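Local coordinates for GDSL-like Lipase/Acylhydrolase family protein (Neisseria meningitidis, PDB 4K7J), which probably removes O-acetyl groups from peptidoglycan, working as an esterase of the SGNH (GDSL) hydrolase family with a catalytic triad, at residues R55-G60 and A236-D241; V243-G248 and A280-I285; F120-I125 and S212-N217. All coordinates share one frame; numbering follows the deposited sequence.

Interaction 1. Residues R55-G60 and A236-D241; sequences RILQIG and AQTGAD
Arg55 lays its side chain across the backbone of Thr238 and Gly239. Its CG sits anti to the carbonyl carbon (chi1 -64°), and the chain then runs extended to NE. CD meets two carbonyl oxygens, 3.3 Å from Gly239 O and 3.5 Å from Thr238 O. Gly239 O lies at the edge of the guanidinium, near its plane. Gly239 has positive phi just after a helix, and a side chain there would press on Arg55 CD.

Asp241 grips the backbone of Arg55 twice. Asp241 N donates to Arg55 O over 2.6 Å. Arg55 N donates to Asp241 OD2 over 3.0 Å, reaching the anti side of the carboxylate 24° out of its plane. The charged ends are only neighbours, with Arg55 NH1 4.3 Å from Asp241 OD2. Their salt-bridge partners lie elsewhere: Glu203 takes Arg55 NE and Lys42 takes Asp241 OD2.

Leu57 crosses Thr238 at about a right angle, its CD2 4.0 Å from Thr238 CG2. Leu57 CB rests on Ala240 CB at 3.9 Å. Thr238 OG1 accepts from Ala240 N, an ST turn, and also hydrogen-bonds to Leu235 O in helix 231-236.

The loop leads from that helix into strand 242-246, which pairs in parallel with strand 53-60. Strand 208-215 lies on the other side of 53-60, and its Ser212 and Met214 also touch Leu57.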
loop_
_atom_site.group_PDB
_atom_site.type_symbol
_atom_site.label_atom_id
_atom_site.label_comp_id
_atom_site.label_asym_id
_atom_site.label_seq_id
_atom_site.Cartn_x
_atom_site.Cartn_y
_atom_site.Cartn_z
ATOM N N ARG A 55 -2.048 8.289 -8.701
ATOM C CA ARG A 55 -1.894 6.975 -8.079
ATOM C C ARG A 55 -1.249 7.070 -6.704
ATOM O O ARG A 55 -0.079 7.446 -6.579
ATOM C CB ARG A 55 -1.068 6.049 -8.982
ATOM C CG ARG A 55 -1.726 5.730 -10.320
ATOM C CD ARG A 55 -0.782 4.972 -11.251
ATOM N NE ARG A 55 -1.343 4.881 -12.597
ATOM C CZ ARG A 55 -1.092 5.751 -13.569
ATOM N NH1 ARG A 55 -0.273 6.770 -13.355
ATOM N NH2 ARG A 55 -1.648 5.594 -14.759
ATOM N N ILE A 56 -2.031 6.731 -5.684
ATOM C CA ILE A 56 -1.559 6.692 -4.304
ATOM C C ILE A 56 -1.267 5.238 -3.943
ATOM O O ILE A 56 -2.127 4.371 -4.115
ATOM C CB ILE A 56 -2.646 7.245 -3.339
ATOM C CG1 ILE A 56 -2.879 8.733 -3.586
ATOM C CG2 ILE A 56 -2.259 7.022 -1.872
ATOM C CD1 ILE A 56 -4.073 9.297 -2.789
ATOM N N LEU A 57 -0.056 4.970 -3.454
ATOM C CA LEU A 57 0.362 3.605 -3.123
ATOM C C LEU A 57 0.786 3.479 -1.654
ATOM O O LEU A 57 1.802 4.037 -1.245
ATOM C CB LEU A 57 1.530 3.179 -4.022
ATOM C CG LEU A 57 2.203 1.835 -3.739
ATOM C CD1 LEU A 57 1.179 0.710 -3.860
ATOM C CD2 LEU A 57 3.394 1.609 -4.706
ATOM N N GLN A 58 0.024 2.730 -0.865
ATOM C CA GLN A 58 0.380 2.554 0.534
ATOM C C GLN A 58 1.020 1.192 0.792
ATOM O O GLN A 58 0.409 0.136 0.565
ATOM C CB GLN A 58 -0.836 2.749 1.450
ATOM C CG GLN A 58 -0.466 2.588 2.927
ATOM C CD GLN A 58 -1.467 3.228 3.860
ATOM O OE1 GLN A 58 -1.991 4.310 3.579
ATOM N NE2 GLN A 58 -1.744 2.563 4.982
ATOM N N ILE A 59 2.253 1.228 1.279
ATOM C CA ILE A 59 3.017 0.023 1.542
ATOM C C ILE A 59 3.260 -0.030 3.034
ATOM O O ILE A 59 3.761 0.935 3.609
ATOM C CB ILE A 59 4.364 0.045 0.794
ATOM C CG1 ILE A 59 4.153 0.497 -0.656
ATOM C CG2 ILE A 59 5.068 -1.342 0.872
ATOM C CD1 ILE A 59 5.447 0.802 -1.413
ATOM N N GLY A 60 2.880 -1.133 3.673
ATOM C CA GLY A 60 2.982 -1.209 5.121
ATOM C C GLY A 60 2.762 -2.573 5.756
ATOM O O GLY A 60 3.064 -3.602 5.161
ATOM N N ALA A 236 9.228 1.700 -9.760
ATOM C CA ALA A 236 9.218 2.629 -10.884
ATOM C C ALA A 236 8.020 2.377 -11.797
ATOM O O ALA A 236 7.462 3.310 -12.359
ATOM C CB ALA A 236 10.538 2.534 -11.679
ATOM N N GLN A 237 7.604 1.118 -11.916
ATOM C CA GLN A 237 6.561 0.768 -12.874
ATOM C C GLN A 237 5.161 0.757 -12.290
ATOM O O GLN A 237 4.232 0.392 -12.991
ATOM C CB GLN A 237 6.847 -0.595 -13.520
ATOM C CG GLN A 237 8.061 -0.600 -14.411
ATOM C CD GLN A 237 8.362 -1.970 -14.961
ATOM O OE1 GLN A 237 7.883 -2.340 -16.032
ATOM N NE2 GLN A 237 9.158 -2.740 -14.227
ATOM N N THR A 238 5.007 1.133 -11.020
ATOM C CA THR A 238 3.670 1.209 -10.411
ATOM C C THR A 238 2.958 2.464 -10.880
ATOM O O THR A 238 1.723 2.538 -10.871
ATOM C CB THR A 238 3.709 1.283 -8.866
ATOM O OG1 THR A 238 4.512 2.396 -8.456
ATOM C CG2 THR A 238 4.261 0.008 -8.258
ATOM N N GLY A 239 3.743 3.464 -11.268
ATOM C CA GLY A 239 3.185 4.747 -11.648
ATOM C C GLY A 239 2.735 5.584 -10.459
ATOM O O GLY A 239 2.040 6.577 -10.646
ATOM N N ALA A 240 3.127 5.185 -9.245
ATOM C CA ALA A 240 2.700 5.882 -8.025
ATOM C C ALA A 240 3.084 7.358 -8.036
ATOM O O ALA A 240 4.230 7.713 -8.306
ATOM C CB ALA A 240 3.276 5.209 -6.789
ATOM N N ASP A 241 2.122 8.214 -7.715
ATOM C CA ASP A 241 2.380 9.645 -7.632
ATOM C C ASP A 241 2.539 10.094 -6.189
ATOM O O ASP A 241 3.066 11.175 -5.920
ATOM C CB ASP A 241 1.247 10.414 -8.317
ATOM C CG ASP A 241 1.149 10.081 -9.791
ATOM O OD1 ASP A 241 2.185 10.157 -10.491
ATOM O OD2 ASP A 241 0.058 9.697 -10.234
#

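Interaction 2. Residues V243-G248 and A280-I285; sequences VILSYG and AGILII
Ile244, Leu283 and Ile285 form an apolar cluster on one face of two parallel strands. Ile244 and Leu283 stand side by side and point the same way, with CG2 of Ile244 3.9 Å from CD2 of Leu283. Ile244 CG2 lies anti to the backbone N, beside the carbonyl carbon. From there it also reaches Ile285 CD1 at 3.6 Å, the two side chains crossing obliquely. On the other face Leu245 CD1 is 4.3 Å from Ile284 CG1. Ile282 and Leu245 continue this face against helix 259-276.

Between the faces run four backbone hydrogen bonds. Val243 N bonds to Gly281 O, Leu283 N to Val243 O, Leu245 N to Leu283 O and Ile285 N to Leu245 O. Helix 259-276 lies in the link between the strands, a beta-alpha-beta crossover of the alpha/beta fold.

After the last direct bond a water bridges Leu245 O, Tyr247 N and Ile285 O. It accepts from Tyr247 N at 2.8 Å. Beyond it Tyr247 OH bonds to Trp224. The side chains that meet are almost all hydrocarbon, so they contribute apolar packing and the backbone bonds supply the directional pairing, while the water joins polar backbone groups where direct pairing ends.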
loop_
_atom_site.group_PDB
_atom_site.type_symbol
_atom_site.label_atom_id
_atom_site.label_comp_id
_atom_site.label_asym_id
_atom_site.label_seq_id
_atom_site.Cartn_x
_atom_site.Cartn_y
_atom_site.Cartn_z
ATOM N N VAL A 243 3.659 7.949 -2.519
ATOM C CA VAL A 243 3.978 6.697 -1.842
ATOM C C VAL A 243 3.795 6.890 -0.346
ATOM O O VAL A 243 4.438 7.754 0.260
ATOM C CB VAL A 243 5.431 6.269 -2.106
ATOM C CG1 VAL A 243 5.790 5.005 -1.289
ATOM C CG2 VAL A 243 5.657 6.042 -3.589
ATOM N N ILE A 244 2.911 6.100 0.250
ATOM C CA ILE A 244 2.707 6.151 1.688
ATOM C C ILE A 244 3.384 4.956 2.326
ATOM O O ILE A 244 3.088 3.795 1.986
ATOM C CB ILE A 244 1.208 6.134 2.063
ATOM C CG1 ILE A 244 0.473 7.273 1.357
ATOM C CG2 ILE A 244 1.033 6.207 3.581
ATOM C CD1 ILE A 244 -1.018 7.396 1.717
ATOM N N LEU A 245 4.301 5.234 3.241
ATOM C CA LEU A 245 4.960 4.179 4.006
ATOM C C LEU A 245 4.337 4.130 5.394
ATOM O O LEU A 245 4.374 5.113 6.146
ATOM C CB LEU A 245 6.460 4.457 4.118
ATOM C CG LEU A 245 7.229 4.562 2.806
ATOM C CD1 LEU A 245 8.636 5.092 3.066
ATOM C CD2 LEU A 245 7.284 3.219 2.071
ATOM N N SER A 246 3.739 2.997 5.732
ATOM C CA SER A 246 3.072 2.867 7.025
ATOM C C SER A 246 3.610 1.660 7.795
ATOM O O SER A 246 3.070 0.564 7.703
ATOM C CB SER A 246 1.544 2.782 6.836
ATOM O OG SER A 246 0.870 2.618 8.078
ATOM N N TYR A 247 4.695 1.870 8.540
ATOM C CA TYR A 247 5.292 0.826 9.352
ATOM C C TYR A 247 5.531 1.398 10.742
ATOM O O TYR A 247 5.109 2.504 11.033
ATOM C CB TYR A 247 6.619 0.357 8.751
ATOM C CG TYR A 247 6.529 -0.338 7.391
ATOM C CD1 TYR A 247 6.322 -1.709 7.299
ATOM C CD2 TYR A 247 6.706 0.377 6.213
ATOM C CE1 TYR A 247 6.269 -2.347 6.071
ATOM C CE2 TYR A 247 6.659 -0.248 4.973
ATOM C CZ TYR A 247 6.443 -1.611 4.908
ATOM O OH TYR A 247 6.394 -2.237 3.681
ATOM N N GLY A 248 6.204 0.650 11.604
ATOM C CA GLY A 248 6.577 1.198 12.898
ATOM C C GLY A 248 6.097 0.357 14.052
ATOM O O GLY A 248 6.806 0.188 15.038
ATOM N N ALA A 280 7.258 11.536 -7.615
ATOM C CA ALA A 280 6.310 11.122 -6.579
ATOM C C ALA A 280 6.478 11.876 -5.258
ATOM O O ALA A 280 7.584 12.251 -4.882
ATOM C CB ALA A 280 6.398 9.611 -6.335
ATOM N N GLY A 281 5.371 12.083 -4.557
ATOM C CA GLY A 281 5.429 12.532 -3.180
ATOM C C GLY A 281 5.644 11.333 -2.275
ATOM O O GLY A 281 5.360 10.203 -2.666
ATOM N N ILE A 282 6.167 11.573 -1.077
ATOM C CA ILE A 282 6.329 10.521 -0.080
ATOM C C ILE A 282 5.717 10.953 1.258
ATOM O O ILE A 282 5.954 12.070 1.729
ATOM C CB ILE A 282 7.804 10.184 0.132
ATOM C CG1 ILE A 282 8.453 9.759 -1.188
ATOM C CG2 ILE A 282 7.946 9.088 1.155
ATOM C CD1 ILE A 282 9.924 9.520 -1.069
ATOM N N LEU A 283 4.922 10.075 1.861
ATOM C CA LEU A 283 4.327 10.343 3.164
ATOM C C LEU A 283 4.685 9.225 4.129
ATOM O O LEU A 283 4.424 8.052 3.851
ATOM C CB LEU A 283 2.808 10.430 3.060
ATOM C CG LEU A 283 2.110 10.419 4.435
ATOM C CD1 LEU A 283 2.277 11.754 5.135
ATOM C CD2 LEU A 283 0.644 10.040 4.349
ATOM N N ILE A 284 5.295 9.582 5.251
ATOM C CA ILE A 284 5.594 8.608 6.297
ATOM C C ILE A 284 4.538 8.679 7.400
ATOM O O ILE A 284 4.318 9.736 8.013
ATOM C CB ILE A 284 7.006 8.815 6.871
ATOM C CG1 ILE A 284 8.042 8.383 5.826
ATOM C CG2 ILE A 284 7.179 8.042 8.174
ATOM C CD1 ILE A 284 9.475 8.658 6.201
ATOM N N ILE A 285 3.868 7.555 7.629
ATOM C CA ILE A 285 2.875 7.454 8.687
ATOM C C ILE A 285 3.541 6.990 9.982
ATOM O O ILE A 285 3.936 5.832 10.105
ATOM C CB ILE A 285 1.743 6.501 8.299
ATOM C CG1 ILE A 285 0.934 7.109 7.149
ATOM C CG2 ILE A 285 0.826 6.254 9.499
ATOM C CD1 ILE A 285 -0.383 6.416 6.895
HETATM O O HOH W 1 5.834 4.377 8.449
#

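Interaction 3. Residues F120-I125 and S212-N217; sequences FPLGGI and SAMGIN
Gly123 and Ile216 meet at the flat peptide group that joins Gly123 to Gly124. Ile216 CD1 faces the oxygen edge of this group, close to its plane, 3.5 Å from Gly123 O. Ile216 CG1 touches the same oxygen from above the plane, on the side of water 3. Two waters reach this oxygen from opposite sides of the plane. Water 2 is 2.7 Å from Gly123 O and also bonds to Gly215 O. Water 3 is 2.9 Å from Gly123 O and also bonds to Met214 O. With other acceptors near, not all these bonds can form at once. The CA end of the flat group meets sulphur, with Met214 SD 3.8 Å from Gly123 CA.

The turn is a type II beta turn from Pro121 to Gly124, closed by Gly124 N to Pro121 O. Gly123 takes its third position with phi 111°, leaving little room for a CB beside Met214 SD or the Leu122 carbonyl O. The loop belongs to the region with two antiparallel five-stranded sheets. Strand 208-215 is one of two edge strands of the alpha/beta sheet, so the contact joins the protein's two parts.

Met214 is extended beyond CG and crosses Leu122 at about a right angle, its SD 3.8 Å from Leu122 CD2. Ile125 and Ile216 slide past each other in opposite directions, with Ile125 CG1 3.8 Å from Ile216 CD1. Gln97 also bonds to Gly215 O, and Asp234 takes Leu122 N.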
loop_
_atom_site.group_PDB
_atom_site.type_symbol
_atom_site.label_atom_id
_atom_site.label_comp_id
_atom_site.label_asym_id
_atom_site.label_seq_id
_atom_site.Cartn_x
_atom_site.Cartn_y
_atom_site.Cartn_z
ATOM N N PHE A 120 10.251 -12.431 -4.810
ATOM C CA PHE A 120 9.052 -11.600 -4.731
ATOM C C PHE A 120 9.220 -10.285 -5.487
ATOM O O PHE A 120 10.256 -9.642 -5.383
ATOM C CB PHE A 120 8.698 -11.286 -3.271
ATOM C CG PHE A 120 8.306 -12.493 -2.438
ATOM C CD1 PHE A 120 7.060 -13.071 -2.578
ATOM C CD2 PHE A 120 9.165 -12.993 -1.472
ATOM C CE1 PHE A 120 6.691 -14.159 -1.815
ATOM C CE2 PHE A 120 8.808 -14.080 -0.690
ATOM C CZ PHE A 120 7.571 -14.667 -0.858
ATOM N N PRO A 121 8.185 -9.864 -6.229
ATOM C CA PRO A 121 8.196 -8.510 -6.787
ATOM C C PRO A 121 7.795 -7.543 -5.680
ATOM O O PRO A 121 7.412 -8.007 -4.600
ATOM C CB PRO A 121 7.102 -8.570 -7.858
ATOM C CG PRO A 121 6.103 -9.542 -7.296
ATOM C CD PRO A 121 6.905 -10.548 -6.470
ATOM N N LEU A 122 7.887 -6.240 -5.934
ATOM C CA LEU A 122 7.517 -5.233 -4.940
ATOM C C LEU A 122 6.182 -5.567 -4.284
ATOM O O LEU A 122 5.227 -5.891 -4.982
ATOM C CB LEU A 122 7.426 -3.844 -5.583
ATOM C CG LEU A 122 7.103 -2.770 -4.544
ATOM C CD1 LEU A 122 8.370 -2.314 -3.876
ATOM C CD2 LEU A 122 6.342 -1.604 -5.168
ATOM N N GLY A 123 6.132 -5.535 -2.945
ATOM C CA GLY A 123 4.898 -5.799 -2.211
ATOM C C GLY A 123 4.931 -7.105 -1.427
ATOM O O GLY A 123 4.143 -7.314 -0.486
ATOM N N GLY A 124 5.824 -8.001 -1.839
ATOM C CA GLY A 124 6.046 -9.255 -1.148
ATOM C C GLY A 124 4.970 -10.317 -1.329
ATOM O O GLY A 124 4.878 -11.248 -0.529
ATOM N N ILE A 125 4.168 -10.199 -2.384
ATOM C CA ILE A 125 3.117 -11.178 -2.650
ATOM C C ILE A 125 3.221 -11.704 -4.074
ATOM O O ILE A 125 3.390 -10.934 -5.022
ATOM C CB ILE A 125 1.716 -10.562 -2.426
ATOM C CG1 ILE A 125 1.584 -10.080 -0.981
ATOM C CG2 ILE A 125 0.595 -11.558 -2.788
ATOM C CD1 ILE A 125 0.274 -9.439 -0.666
ATOM N N SER A 212 -3.864 2.077 -3.724
ATOM C CA SER A 212 -3.431 0.685 -3.742
ATOM C C SER A 212 -2.824 0.328 -2.392
ATOM O O SER A 212 -2.058 1.111 -1.835
ATOM C CB SER A 212 -2.388 0.475 -4.850
ATOM O OG SER A 212 -2.946 0.662 -6.147
ATOM N N ALA A 213 -3.162 -0.849 -1.867
ATOM C CA ALA A 213 -2.661 -1.275 -0.559
ATOM C C ALA A 213 -1.689 -2.429 -0.700
ATOM O O ALA A 213 -2.073 -3.497 -1.161
ATOM C CB ALA A 213 -3.834 -1.684 0.343
ATOM N N MET A 214 -0.433 -2.211 -0.320
ATOM C CA MET A 214 0.570 -3.268 -0.336
ATOM C C MET A 214 1.018 -3.543 1.084
ATOM O O MET A 214 2.098 -3.108 1.494
ATOM C CB MET A 214 1.803 -2.872 -1.161
ATOM C CG MET A 214 1.575 -2.777 -2.638
ATOM S SD MET A 214 3.124 -2.725 -3.560
ATOM C CE MET A 214 2.438 -2.963 -5.193
ATOM N N GLY A 215 0.184 -4.258 1.829
ATOM C CA GLY A 215 0.484 -4.602 3.203
ATOM C C GLY A 215 0.887 -6.048 3.398
ATOM O O GLY A 215 0.475 -6.932 2.647
ATOM N N ILE A 216 1.699 -6.279 4.429
ATOM C CA ILE A 216 2.101 -7.617 4.830
ATOM C C ILE A 216 2.002 -7.711 6.346
ATOM O O ILE A 216 2.688 -6.970 7.045
ATOM C CB ILE A 216 3.569 -7.899 4.463
ATOM C CG1 ILE A 216 3.780 -7.936 2.944
ATOM C CG2 ILE A 216 4.004 -9.226 5.086
ATOM C CD1 ILE A 216 3.354 -9.267 2.310
ATOM N N ASN A 217 1.153 -8.603 6.851
ATOM C CA ASN A 217 0.989 -8.774 8.296
ATOM C C ASN A 217 2.332 -8.953 8.994
ATOM O O ASN A 217 3.128 -9.810 8.602
ATOM C CB ASN A 217 0.088 -9.971 8.602
ATOM C CG ASN A 217 -1.379 -9.705 8.289
ATOM O OD1 ASN A 217 -1.787 -8.571 8.091
ATOM N ND2 ASN A 217 -2.179 -10.758 8.276
HETATM O O HOH W 2 1.617 -6.341 -0.038
HETATM O O HOH W 3 4.368 -4.917 1.104
#

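All three contacts reach the same mixed sheet. Strand 53-60 of interaction 1 lies between strand 242-246 of interaction 2 and strand 208-215 of interaction 3. The centre of interaction 1 is 10 Å from that of interaction 2 and 11 Å from that of interaction 3. Interactions 2 and 3 do not touch, and their nearest atoms are about 5 Å apart. Probable hydrogen bonds join the neighbours: Ile59 N to Ile244 O at 2.8 Å, and Gln58 N to Ser212 O at 2.8 Å. Tyr247 also packs on Ile59 and Gly60. The side chains of Tyr247 and Ile216 each lie about 11 Å from a bound buffer molecule, 4-(2-hydroxyethyl)-1-piperazine ethanesulfonic acid.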